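Local coordinates for protein mirolysin (Tannerella forsythia, PDB 6R7V) that probably hydrolyses peptide bonds as a zinc metallopeptidase of the pappalysin family, held latent in this zymogen by a cysteine switch, at residues 50-56 against 117-123; 58-62 against 186-190; 211-215 against 285-290; 94-99 against 277-283. The protein carries 1 engineered substitution. All coordinates share one frame. Residue numbers count along the deposited sequence, not the author numbering.

Interaction 1 (50-56 against 117-123); sequences VVHVVYN and GITRTST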
loop_
_atom_site.group_PDB
_atom_site.type_symbol
_atom_site.label_atom_id
_atom_site.label_comp_id
_atom_site.label_asym_id
_atom_site.label_seq_id
_atom_site.Cartn_x
_atom_site.Cartn_y
_atom_site.Cartn_z
ATOM N N VAL A 50 4.656 8.702 9.384
ATOM C CA VAL A 50 4.118 10.031 9.611
ATOM C C VAL A 50 2.864 10.161 8.765
ATOM O O VAL A 50 2.856 9.818 7.568
ATOM C CB VAL A 50 5.135 11.170 9.367
ATOM C CG1 VAL A 50 5.731 11.133 7.950
ATOM C CG2 VAL A 50 4.527 12.539 9.684
ATOM N N VAL A 51 1.780 10.569 9.414
ATOM C CA VAL A 51 0.502 10.812 8.714
ATOM C C VAL A 51 0.305 12.301 8.563
ATOM O O VAL A 51 0.270 13.039 9.573
ATOM C CB VAL A 51 -0.669 10.163 9.478
ATOM C CG1 VAL A 51 -1.996 10.420 8.746
ATOM C CG2 VAL A 51 -0.422 8.663 9.611
ATOM N N HIS A 52 0.168 12.749 7.307
ATOM C CA HIS A 52 -0.057 14.153 6.990
ATOM C C HIS A 52 -1.506 14.374 6.678
ATOM O O HIS A 52 -1.928 13.999 5.580
ATOM C CB HIS A 52 0.783 14.629 5.796
ATOM C CG HIS A 52 2.244 14.354 5.907
ATOM N ND1 HIS A 52 3.043 15.073 6.769
ATOM C CD2 HIS A 52 3.019 13.471 5.223
ATOM C CE1 HIS A 52 4.273 14.595 6.615
ATOM N NE2 HIS A 52 4.308 13.643 5.673
ATOM N N VAL A 53 -2.268 14.985 7.610
ATOM C CA VAL A 53 -3.676 15.311 7.334
ATOM C C VAL A 53 -3.694 16.678 6.675
ATOM O O VAL A 53 -3.211 17.658 7.268
ATOM C CB VAL A 53 -4.552 15.272 8.604
ATOM C CG1 VAL A 53 -6.017 15.571 8.275
ATOM C CG2 VAL A 53 -4.424 13.930 9.323
ATOM N N VAL A 54 -4.207 16.739 5.428
ATOM C CA VAL A 54 -4.275 17.987 4.674
ATOM C C VAL A 54 -5.754 18.259 4.492
ATOM O O VAL A 54 -6.455 17.453 3.879
ATOM C CB VAL A 54 -3.490 17.862 3.339
ATOM C CG1 VAL A 54 -3.545 19.172 2.564
ATOM C CG2 VAL A 54 -2.027 17.424 3.580
ATOM N N TYR A 55 -6.256 19.348 5.079
ATOM C CA TYR A 55 -7.692 19.538 5.152
ATOM C C TYR A 55 -8.137 20.901 4.732
ATOM O O TYR A 55 -7.527 21.911 5.099
ATOM C CB TYR A 55 -8.178 19.225 6.600
ATOM C CG TYR A 55 -7.645 20.146 7.678
ATOM C CD1 TYR A 55 -6.400 19.920 8.266
ATOM C CD2 TYR A 55 -8.390 21.230 8.121
ATOM C CE1 TYR A 55 -5.878 20.797 9.212
ATOM C CE2 TYR A 55 -7.884 22.108 9.071
ATOM C CZ TYR A 55 -6.633 21.873 9.629
ATOM O OH TYR A 55 -6.148 22.724 10.590
ATOM N N ASN A 56 -9.286 20.932 4.053
ATOM C CA ASN A 56 -9.917 22.158 3.573
ATOM C C ASN A 56 -11.155 22.472 4.407
ATOM O O ASN A 56 -11.698 23.569 4.316
ATOM C CB ASN A 56 -10.282 21.972 2.090
ATOM C CG ASN A 56 -11.059 23.089 1.437
ATOM O OD1 ASN A 56 -12.196 22.888 0.956
ATOM N ND2 ASN A 56 -10.483 24.293 1.426
ATOM N N GLY A 117 3.704 12.044 15.381
ATOM C CA GLY A 117 3.729 11.430 14.055
ATOM C C GLY A 117 2.529 11.788 13.192
ATOM O O GLY A 117 2.255 11.121 12.186
ATOM N N ILE A 118 1.770 12.827 13.603
ATOM C CA ILE A 118 0.629 13.329 12.857
ATOM C C ILE A 118 0.869 14.808 12.579
ATOM O O ILE A 118 1.114 15.594 13.528
ATOM C CB ILE A 118 -0.695 13.107 13.624
ATOM C CG1 ILE A 118 -0.948 11.589 13.893
ATOM C CG2 ILE A 118 -1.884 13.774 12.877
ATOM C CD1 ILE A 118 -2.053 11.286 14.935
ATOM N N THR A 119 0.799 15.214 11.306
ATOM C CA THR A 119 0.889 16.639 10.972
ATOM C C THR A 119 -0.481 17.088 10.500
ATOM O O THR A 119 -1.269 16.267 10.024
ATOM C CB THR A 119 1.946 16.946 9.918
ATOM O OG1 THR A 119 1.554 16.417 8.639
ATOM C CG2 THR A 119 3.350 16.433 10.297
ATOM N N ARG A 120 -0.763 18.370 10.652
ATOM C CA ARG A 120 -2.034 18.973 10.266
ATOM C C ARG A 120 -1.751 20.202 9.435
ATOM O O ARG A 120 -1.076 21.121 9.915
ATOM C CB ARG A 120 -2.861 19.362 11.502
ATOM C CG ARG A 120 -3.061 18.264 12.539
ATOM C CD ARG A 120 -4.376 17.597 12.321
ATOM N NE ARG A 120 -4.609 16.463 13.215
ATOM C CZ ARG A 120 -5.585 15.604 13.009
ATOM N NH1 ARG A 120 -6.401 15.757 11.975
ATOM N NH2 ARG A 120 -5.760 14.579 13.834
ATOM N N THR A 121 -2.278 20.241 8.212
ATOM C CA THR A 121 -2.061 21.357 7.300
ATOM C C THR A 121 -3.380 21.795 6.736
ATOM O O THR A 121 -4.024 21.038 6.012
ATOM C CB THR A 121 -1.108 20.972 6.150
ATOM O OG1 THR A 121 0.078 20.381 6.694
ATOM C CG2 THR A 121 -0.762 22.180 5.233
ATOM N N SER A 122 -3.785 23.038 7.042
ATOM C CA SER A 122 -4.995 23.582 6.440
ATOM C C SER A 122 -4.631 24.018 5.018
ATOM O O SER A 122 -3.473 24.392 4.739
ATOM C CB SER A 122 -5.558 24.725 7.275
ATOM O OG SER A 122 -4.708 25.855 7.261
ATOM N N THR A 123 -5.587 23.885 4.100
ATOM C CA THR A 123 -5.349 24.210 2.705
ATOM C C THR A 123 -6.550 24.860 2.068
ATOM O O THR A 123 -7.685 24.617 2.484
ATOM C CB THR A 123 -4.942 22.928 1.921
ATOM O OG1 THR A 123 -4.576 23.280 0.585
ATOM C CG2 THR A 123 -6.047 21.859 1.877
HETATM O O HOH W 1 -0.271 17.730 7.093
HETATM O O HOH W 2 -9.346 25.736 4.294
#
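Two parallel strands run side by side here, and their facing backbone polar groups are paired. V51 N donates to G117 O (2.9 Å), and V51 O accepts from T119 N (2.8 Å). The zigzag goes on with V53 N to T119 O and T121 N to V53 O, both 2.9 Å. It ends with Y55 N to T121 O (3.0 Å) and T123 N to Y55 O (2.9 Å). The other edge of the first strand, at V50, H52 and V54, bonds to strand 152-157. H52 is satisfied at both ring nitrogens: ND1 lies 2.7 Å from T119 OG1, and NE2 meets N153. Water 1 joins V53 O, T119 OG1 and T121 OG1. N56 ND2 donates to T123 O (3.0 Å), which also accepts from water 2, while T123 OG1 bonds to G141 O. On the face with V51 and V53, V53 CG2 packs over the R120 guanidinium, whose polar ends reach I62 O and D64. There the Y55 ring takes S122 CA on its face, 4.0 Å from the centroid. The facing backbone groups are all paired, and H52-T119, N56-T123 and water 1 add polar ties, so the pairing rests on polar as well as apolar contacts.

Interaction 2 (58-62 against 186-190); sequences SAQNI and YKHFG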
loop_
_atom_site.group_PDB
_atom_site.type_symbol
_atom_site.label_atom_id
_atom_site.label_comp_id
_atom_site.label_asym_id
_atom_site.label_seq_id
_atom_site.Cartn_x
_atom_site.Cartn_y
_atom_site.Cartn_z
ATOM N N SER A 58 -13.689 20.772 8.178
ATOM C CA SER A 58 -13.716 19.968 9.402
ATOM C C SER A 58 -13.860 18.495 9.111
ATOM O O SER A 58 -13.189 17.713 9.778
ATOM C CB SER A 58 -14.848 20.414 10.326
ATOM O OG SER A 58 -16.067 20.481 9.602
ATOM N N ALA A 59 -14.691 18.103 8.103
ATOM C CA ALA A 59 -14.842 16.669 7.780
ATOM C C ALA A 59 -13.494 16.041 7.405
ATOM O O ALA A 59 -13.225 14.860 7.712
ATOM C CB ALA A 59 -15.800 16.503 6.609
ATOM N N GLN A 60 -12.642 16.819 6.715
ATOM C CA GLN A 60 -11.352 16.321 6.256
ATOM C C GLN A 60 -10.296 16.288 7.366
ATOM O O GLN A 60 -9.271 15.596 7.256
ATOM C CB GLN A 60 -10.856 17.180 5.093
ATOM C CG GLN A 60 -11.684 16.953 3.845
ATOM C CD GLN A 60 -11.487 17.996 2.793
ATOM O OE1 GLN A 60 -10.490 18.723 2.783
ATOM N NE2 GLN A 60 -12.410 18.069 1.841
ATOM N N ASN A 61 -10.554 17.010 8.452
ATOM C CA ASN A 61 -9.637 17.062 9.590
ATOM C C ASN A 61 -9.959 15.913 10.531
ATOM O O ASN A 61 -10.508 16.105 11.607
ATOM C CB ASN A 61 -9.806 18.413 10.274
ATOM C CG ASN A 61 -8.693 18.789 11.192
ATOM O OD1 ASN A 61 -7.649 18.129 11.274
ATOM N ND2 ASN A 61 -8.907 19.888 11.922
ATOM N N ILE A 62 -9.604 14.695 10.120
ATOM C CA ILE A 62 -9.975 13.474 10.835
ATOM C C ILE A 62 -9.259 13.338 12.184
ATOM O O ILE A 62 -8.154 13.829 12.360
ATOM C CB ILE A 62 -9.788 12.215 9.948
ATOM C CG1 ILE A 62 -8.303 12.017 9.565
ATOM C CG2 ILE A 62 -10.694 12.328 8.701
ATOM C CD1 ILE A 62 -8.002 10.572 9.060
ATOM N N TYR A 186 -9.590 10.739 2.708
ATOM C CA TYR A 186 -9.952 10.906 4.124
ATOM C C TYR A 186 -11.185 10.107 4.523
ATOM O O TYR A 186 -11.304 9.753 5.696
ATOM C CB TYR A 186 -10.138 12.396 4.456
ATOM C CG TYR A 186 -11.453 12.998 4.008
ATOM C CD1 TYR A 186 -11.638 13.434 2.694
ATOM C CD2 TYR A 186 -12.520 13.128 4.893
ATOM C CE1 TYR A 186 -12.861 13.954 2.266
ATOM C CE2 TYR A 186 -13.746 13.638 4.475
ATOM C CZ TYR A 186 -13.906 14.064 3.165
ATOM O OH TYR A 186 -15.099 14.615 2.764
ATOM N N LYS A 187 -12.123 9.874 3.590
ATOM C CA LYS A 187 -13.330 9.151 3.966
ATOM C C LYS A 187 -13.065 7.671 4.154
ATOM O O LYS A 187 -13.981 6.952 4.570
ATOM C CB LYS A 187 -14.406 9.321 2.880
ATOM C CG LYS A 187 -15.058 10.674 2.826
ATOM C CD LYS A 187 -15.982 10.723 1.619
ATOM C CE LYS A 187 -16.696 12.041 1.527
ATOM N NZ LYS A 187 -17.477 12.138 0.264
ATOM N N HIS A 188 -11.867 7.176 3.797
ATOM C CA HIS A 188 -11.623 5.739 3.839
ATOM C C HIS A 188 -10.312 5.442 4.557
ATOM O O HIS A 188 -9.567 4.540 4.167
ATOM C CB HIS A 188 -11.651 5.192 2.399
ATOM C CG HIS A 188 -12.949 5.527 1.711
ATOM N ND1 HIS A 188 -14.141 4.995 2.151
ATOM C CD2 HIS A 188 -13.210 6.367 0.678
ATOM C CE1 HIS A 188 -15.092 5.511 1.378
ATOM N NE2 HIS A 188 -14.584 6.340 0.476
ATOM N N PHE A 189 -10.037 6.224 5.605
ATOM C CA PHE A 189 -8.854 6.099 6.432
ATOM C C PHE A 189 -9.274 5.677 7.804
ATOM O O PHE A 189 -10.189 6.279 8.389
ATOM C CB PHE A 189 -8.062 7.428 6.476
ATOM C CG PHE A 189 -6.628 7.284 6.900
ATOM C CD1 PHE A 189 -6.233 7.587 8.199
ATOM C CD2 PHE A 189 -5.678 6.762 6.025
ATOM C CE1 PHE A 189 -4.895 7.442 8.585
ATOM C CE2 PHE A 189 -4.355 6.598 6.423
ATOM C CZ PHE A 189 -3.961 6.986 7.682
ATOM N N GLY A 190 -8.623 4.645 8.318
ATOM C CA GLY A 190 -8.989 4.124 9.629
ATOM C C GLY A 190 -10.149 3.160 9.574
ATOM O O GLY A 190 -10.750 2.924 8.511
HETATM O O HOH W 3 -14.823 16.513 0.866
#
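This contact joins two loops at the C-terminal end of the central alpha/beta sheet. Segment 58-62 is the link from strand 45-55 to helix 64-77 in a beta-alpha-beta crossover. Segment 186-190 follows strand 182-185, which runs the same way. The main bump is the Y186 ring. It fits a hollow lined by A59, Q60 and I62. Q60 CG presses on the ring face in a CH-pi contact, 3.6 Å from the centroid. A59 CB touches Y186 CE2 at 4.1 Å, and A59 O lies 3.4 Å from Y186 CD2. At the ring edge sits I62 CG2, 4.3 Å from Y186 CB. An inverse gamma turn centred on N61 lies between Q60 and I62. I62 is the second bump: it fits between Y186 and F189, and all three touch V156 of the sheet. I62 and F189 also rest on I67 of helix 64-77. Q60 OE1 accepts from N56 N. No direct hydrogen bond crosses the loops. Water 3 bridges them, 3.0 Å from Q60 NE2 and 2.7 Å from Y186 OH.

Interaction 3 (211-215 against 285-290); sequences HWLDL and RMRSLF. With ZN (zinc ion), chain D.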
loop_
_atom_site.group_PDB
_atom_site.type_symbol
_atom_site.label_atom_id
_atom_site.label_comp_id
_atom_site.label_asym_id
_atom_site.label_seq_id
_atom_site.Cartn_x
_atom_site.Cartn_y
_atom_site.Cartn_z
ATOM N N HIS A 211 1.353 -1.767 -2.470
ATOM C CA HIS A 211 2.071 -1.203 -3.650
ATOM C C HIS A 211 3.390 -0.512 -3.272
ATOM O O HIS A 211 4.381 -0.653 -3.992
ATOM C CB HIS A 211 1.212 -0.173 -4.368
ATOM C CG HIS A 211 -0.047 -0.685 -5.021
ATOM N ND1 HIS A 211 -0.028 -1.702 -5.965
ATOM C CD2 HIS A 211 -1.303 -0.198 -4.941
ATOM C CE1 HIS A 211 -1.275 -1.801 -6.422
ATOM N NE2 HIS A 211 -2.061 -0.909 -5.858
ATOM N N TRP A 212 3.396 0.243 -2.166
ATOM C CA TRP A 212 4.638 0.895 -1.722
ATOM C C TRP A 212 5.732 -0.157 -1.396
ATOM O O TRP A 212 6.938 0.156 -1.459
ATOM C CB TRP A 212 4.267 1.756 -0.510
ATOM C CG TRP A 212 5.396 2.525 0.090
ATOM C CD1 TRP A 212 5.965 3.673 -0.390
ATOM C CD2 TRP A 212 6.048 2.226 1.316
ATOM N NE1 TRP A 212 6.966 4.083 0.453
ATOM C CE2 TRP A 212 7.072 3.186 1.491
ATOM C CE3 TRP A 212 5.900 1.209 2.263
ATOM C CZ2 TRP A 212 7.909 3.187 2.620
ATOM C CZ3 TRP A 212 6.732 1.201 3.368
ATOM C CH2 TRP A 212 7.749 2.160 3.520
ATOM N N LEU A 213 5.300 -1.412 -1.078
ATOM C CA LEU A 213 6.154 -2.548 -0.824
ATOM C C LEU A 213 6.224 -3.502 -2.040
ATOM O O LEU A 213 6.532 -4.697 -1.915
ATOM C CB LEU A 213 5.739 -3.276 0.456
ATOM C CG LEU A 213 5.926 -2.451 1.739
ATOM C CD1 LEU A 213 5.364 -3.179 2.927
ATOM C CD2 LEU A 213 7.427 -2.062 1.957
ATOM N N ASP A 214 6.019 -2.938 -3.226
ATOM C CA ASP A 214 6.302 -3.559 -4.529
ATOM C C ASP A 214 5.224 -4.505 -5.055
ATOM O O ASP A 214 5.441 -5.145 -6.107
ATOM C CB ASP A 214 7.674 -4.303 -4.513
ATOM C CG ASP A 214 8.488 -4.096 -5.757
ATOM O OD1 ASP A 214 8.236 -3.120 -6.454
ATOM O OD2 ASP A 214 9.372 -4.943 -6.038
ATOM N N LEU A 215 4.076 -4.602 -4.397
ATOM C CA LEU A 215 3.044 -5.501 -4.918
ATOM C C LEU A 215 2.217 -4.846 -5.993
ATOM O O LEU A 215 1.953 -3.625 -5.939
ATOM C CB LEU A 215 2.100 -5.967 -3.800
ATOM C CG LEU A 215 2.749 -6.693 -2.630
ATOM C CD1 LEU A 215 1.685 -7.203 -1.682
ATOM C CD2 LEU A 215 3.659 -7.841 -3.098
ATOM N N ARG A 285 8.134 -10.860 -1.424
ATOM C CA ARG A 285 8.449 -9.729 -2.266
ATOM C C ARG A 285 8.565 -8.455 -1.420
ATOM O O ARG A 285 9.490 -7.664 -1.624
ATOM C CB ARG A 285 7.382 -9.582 -3.353
ATOM C CG ARG A 285 7.492 -8.315 -4.166
ATOM C CD ARG A 285 8.789 -8.196 -4.929
ATOM N NE ARG A 285 8.798 -9.066 -6.083
ATOM C CZ ARG A 285 8.734 -8.644 -7.338
ATOM N NH1 ARG A 285 8.759 -7.348 -7.614
ATOM N NH2 ARG A 285 8.709 -9.511 -8.327
ATOM N N MET A 286 7.629 -8.240 -0.496
ATOM C CA MET A 286 7.654 -7.022 0.335
ATOM C C MET A 286 8.885 -6.987 1.236
ATOM O O MET A 286 9.574 -5.963 1.318
ATOM C CB MET A 286 6.367 -6.965 1.182
ATOM C CG MET A 286 5.128 -6.766 0.304
ATOM S SD MET A 286 3.665 -6.300 1.288
ATOM C CE MET A 286 3.287 -7.914 2.061
ATOM N N ARG A 287 9.222 -8.120 1.861
ATOM C CA ARG A 287 10.354 -8.115 2.773
ATOM C C ARG A 287 11.698 -7.957 2.068
ATOM O O ARG A 287 12.666 -7.455 2.661
ATOM C CB ARG A 287 10.389 -9.405 3.585
ATOM C CG ARG A 287 9.184 -9.514 4.541
ATOM C CD ARG A 287 9.269 -10.816 5.335
ATOM N NE ARG A 287 10.481 -10.909 6.156
ATOM C CZ ARG A 287 10.659 -10.283 7.318
ATOM N NH1 ARG A 287 9.684 -9.535 7.841
ATOM N NH2 ARG A 287 11.811 -10.405 7.975
ATOM N N SER A 288 11.737 -8.376 0.793
ATOM C CA SER A 288 12.974 -8.311 0.004
ATOM C C SER A 288 13.494 -6.875 -0.151
ATOM O O SER A 288 14.709 -6.691 -0.322
ATOM C CB SER A 288 12.775 -8.955 -1.367
ATOM O OG SER A 288 12.009 -8.149 -2.247
ATOM N N LEU A 289 12.619 -5.875 -0.032
ATOM C CA LEU A 289 13.030 -4.459 -0.154
ATOM C C LEU A 289 13.890 -4.020 1.008
ATOM O O LEU A 289 14.512 -2.961 0.932
ATOM C CB LEU A 289 11.800 -3.553 -0.235
ATOM C CG LEU A 289 10.843 -3.807 -1.390
ATOM C CD1 LEU A 289 9.612 -2.970 -1.237
ATOM C CD2 LEU A 289 11.477 -3.479 -2.740
ATOM N N PHE A 290 13.973 -4.846 2.068
ATOM C CA PHE A 290 14.741 -4.469 3.244
ATOM C C PHE A 290 16.014 -5.304 3.351
ATOM O O PHE A 290 16.646 -5.303 4.400
ATOM C CB PHE A 290 13.865 -4.585 4.483
ATOM C CG PHE A 290 12.666 -3.678 4.388
ATOM C CD1 PHE A 290 12.708 -2.381 4.905
ATOM C CD2 PHE A 290 11.481 -4.124 3.809
ATOM C CE1 PHE A 290 11.594 -1.552 4.824
ATOM C CE2 PHE A 290 10.367 -3.288 3.724
ATOM C CZ PHE A 290 10.438 -2.005 4.215
HETATM ZN ZN ZN D . -4.049 -0.607 -6.208
#
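D214 has a positive phi of 82° although it is not glycine. It is the C-prime residue of a Schellman motif that ends helix 203-212, with D214 N bonded to H211 O at 2.9 Å. The turn points the D214 side chain at helix 280-288. D214 OD2 forms a salt bridge with R285 NH1 (2.9 Å) and also accepts from W29 NE1. R285 NH2 has a second acid partner, E30, so helix 20-32 closes over this charged corner. Segment 211-215 is part of the long zinc-binding consensus of metzincins, HEXXHXXGXXH. Its glutamate is replaced here by an engineered alanine, and D214 stands where the consensus has glycine. H211 NE2 binds the zinc at 2.0 Å, together with H207, H217 and C6, the cysteine of the latent enzyme. H211 ND1 donates to L215 O (2.8 Å), which fixes the ring and ties it to the turn. L213 carries much of the apolar packing. Its CB meets M286 CG at 3.5 Å. L213 CD2 lies 4.0 Å from L289 CD1 and 3.6 Å from F290 CE2, at the edge of that ring. L213 O receives a CA-H...O contact from M286 CA (3.4 Å). L215 CD1 packs on M286 SD at 3.7 Å. W212 lies to the side, with its indole against R297 and its NE1 bonded to D180.

Interaction 4 (94-99 against 277-283); sequences NLAGNA and LFTKGQV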
loop_
_atom_site.group_PDB
_atom_site.type_symbol
_atom_site.label_atom_id
_atom_site.label_comp_id
_atom_site.label_asym_id
_atom_site.label_seq_id
_atom_site.Cartn_x
_atom_site.Cartn_y
_atom_site.Cartn_z
ATOM N N ASN A 94 -3.718 -21.916 3.863
ATOM C CA ASN A 94 -2.387 -22.519 3.893
ATOM C C ASN A 94 -1.366 -21.720 3.042
ATOM O O ASN A 94 -0.158 -21.846 3.249
ATOM C CB ASN A 94 -2.467 -23.987 3.434
ATOM C CG ASN A 94 -3.549 -24.251 2.406
ATOM O OD1 ASN A 94 -3.529 -23.716 1.292
ATOM N ND2 ASN A 94 -4.525 -25.078 2.763
ATOM N N LEU A 95 -1.854 -20.817 2.158
ATOM C CA LEU A 95 -0.986 -19.947 1.351
ATOM C C LEU A 95 -0.829 -18.584 1.983
ATOM O O LEU A 95 -0.032 -17.779 1.478
ATOM C CB LEU A 95 -1.546 -19.742 -0.085
ATOM C CG LEU A 95 -1.826 -20.990 -0.900
ATOM C CD1 LEU A 95 -2.511 -20.608 -2.226
ATOM C CD2 LEU A 95 -0.535 -21.723 -1.197
ATOM N N ALA A 96 -1.536 -18.325 3.079
ATOM C CA ALA A 96 -1.526 -16.991 3.679
ATOM C C ALA A 96 -0.195 -16.673 4.345
ATOM O O ALA A 96 0.425 -17.538 4.961
ATOM C CB ALA A 96 -2.653 -16.877 4.686
ATOM N N GLY A 97 0.216 -15.425 4.203
ATOM C CA GLY A 97 1.485 -14.966 4.723
ATOM C C GLY A 97 1.361 -14.020 5.894
ATOM O O GLY A 97 0.389 -13.258 6.049
ATOM N N ASN A 98 2.394 -14.057 6.717
ATOM C CA ASN A 98 2.606 -13.208 7.881
ATOM C C ASN A 98 3.808 -12.363 7.506
ATOM O O ASN A 98 4.910 -12.897 7.481
ATOM C CB ASN A 98 2.888 -14.102 9.084
ATOM C CG ASN A 98 3.235 -13.357 10.335
ATOM O OD1 ASN A 98 3.518 -12.150 10.322
ATOM N ND2 ASN A 98 3.224 -14.098 11.442
ATOM N N ALA A 99 3.603 -11.081 7.161
ATOM C CA ALA A 99 4.714 -10.284 6.649
ATOM C C ALA A 99 5.734 -9.966 7.690
ATOM O O ALA A 99 6.849 -9.606 7.336
ATOM C CB ALA A 99 4.201 -8.982 6.039
ATOM N N LEU A 277 -6.232 -11.571 3.343
ATOM C CA LEU A 277 -4.881 -12.134 3.319
ATOM C C LEU A 277 -3.965 -11.500 2.320
ATOM O O LEU A 277 -4.379 -10.936 1.279
ATOM C CB LEU A 277 -4.844 -13.683 3.075
ATOM C CG LEU A 277 -4.896 -14.142 1.605
ATOM C CD1 LEU A 277 -4.449 -15.611 1.477
ATOM C CD2 LEU A 277 -6.294 -14.006 1.011
ATOM N N PHE A 278 -2.662 -11.623 2.670
ATOM C CA PHE A 278 -1.544 -11.597 1.747
ATOM C C PHE A 278 -1.087 -13.019 1.605
ATOM O O PHE A 278 -1.259 -13.792 2.554
ATOM C CB PHE A 278 -0.349 -10.759 2.238
ATOM C CG PHE A 278 -0.527 -9.255 2.221
ATOM C CD1 PHE A 278 -0.637 -8.558 1.016
ATOM C CD2 PHE A 278 -0.484 -8.529 3.410
ATOM C CE1 PHE A 278 -0.724 -7.162 1.010
ATOM C CE2 PHE A 278 -0.588 -7.137 3.401
ATOM C CZ PHE A 278 -0.738 -6.471 2.203
ATOM N N THR A 279 -0.440 -13.360 0.509
ATOM C CA THR A 279 0.136 -14.699 0.415
ATOM C C THR A 279 1.588 -14.721 0.907
ATOM O O THR A 279 2.243 -13.668 1.020
ATOM C CB THR A 279 0.126 -15.220 -1.015
ATOM O OG1 THR A 279 1.048 -14.479 -1.823
ATOM C CG2 THR A 279 -1.230 -15.257 -1.635
ATOM N N LYS A 280 2.137 -15.928 1.108
ATOM C CA LYS A 280 3.562 -16.047 1.443
ATOM C C LYS A 280 4.446 -15.432 0.337
ATOM O O LYS A 280 5.470 -14.818 0.640
ATOM C CB LYS A 280 3.935 -17.513 1.638
ATOM C CG LYS A 280 3.275 -18.105 2.890
ATOM C CD LYS A 280 3.456 -19.618 2.953
ATOM C CE LYS A 280 2.780 -20.192 4.173
ATOM N NZ LYS A 280 2.841 -21.684 4.163
ATOM N N GLY A 281 4.074 -15.638 -0.930
ATOM C CA GLY A 281 4.851 -15.068 -2.029
ATOM C C GLY A 281 4.848 -13.552 -2.037
ATOM O O GLY A 281 5.867 -12.917 -2.356
ATOM N N GLN A 282 3.686 -12.940 -1.710
ATOM C CA GLN A 282 3.629 -11.481 -1.614
ATOM C C GLN A 282 4.495 -11.007 -0.450
ATOM O O GLN A 282 5.226 -10.047 -0.620
ATOM C CB GLN A 282 2.176 -11.017 -1.433
ATOM C CG GLN A 282 1.330 -11.163 -2.704
ATOM C CD GLN A 282 -0.127 -10.895 -2.404
ATOM O OE1 GLN A 282 -0.660 -11.321 -1.370
ATOM N NE2 GLN A 282 -0.790 -10.130 -3.293
ATOM N N VAL A 283 4.435 -11.692 0.709
ATOM C CA VAL A 283 5.296 -11.369 1.854
ATOM C C VAL A 283 6.788 -11.381 1.454
ATOM O O VAL A 283 7.542 -10.484 1.855
ATOM C CB VAL A 283 5.041 -12.369 3.007
ATOM C CG1 VAL A 283 6.175 -12.332 4.033
ATOM C CG2 VAL A 283 3.700 -12.056 3.647
HETATM O O HOH W 4 -2.303 -12.598 5.537
#
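A capping box starts helix 280-288, and loop 94-99 docks on it. T279 is the N-cap: its OG1 accepts from Q282 N (3.1 Å), and Q282 OE1 accepts from T279 N in return (2.8 Å). T279 OG1 also bonds to D234, which takes G281 N as well. The loop meets this start through a single backbone bridge, A96 with T279. K280 N, in the first turn of the helix, donates to L95 O (2.9 Å). G97 N donates to F278 O (2.7 Å). CA-H...O contacts add to these, from T279 CA to L95 O (3.3 Å) and from A96 CA to F278 O (3.4 Å). G97 sits so close to the helix that a CB there would clash with V283 CG2, T279 O and K280 N. Water 4 accepts from F278 N (3.0 Å) and lies 2.8 Å from G97 O, bridging the two. Small apolar contacts complete the fit. A96 CB touches L277 CD1 at 3.9 Å, and V283 packs on the loop, with its CG1 3.6 Å from A99 CA and its CG2 3.9 Å from A99 CB. The loop leads into strand 101-105, so the bridge joins that strand's approach to the helix. At the exposed margin, K280 lies extended along the loop and its NZ donates to N94 O at 3.1 Å.

In the fold
The four contacts form two groups on opposite sides of the chain's centre. Interactions 1 and 2 have centres 10 Å apart. Interaction 1 lies on strand 45-55 and interaction 2 on the loop that follows it; they touch where R120 reaches I62. Interactions 3 and 4 have centres 13 Å apart, share helix 280-288, and touch through R287 with A99 and through F278 with L215 and M286. Between the groups, centres lie 26 to 32 Å apart, with no touch. Along the chain, interactions 1 and 2 interleave and close before interaction 3 opens. Interaction 4 crosses the other three. It brings loop 94-99 onto helix 280-288, which interaction 3 sets against the end of zinc-binding helix 203-212.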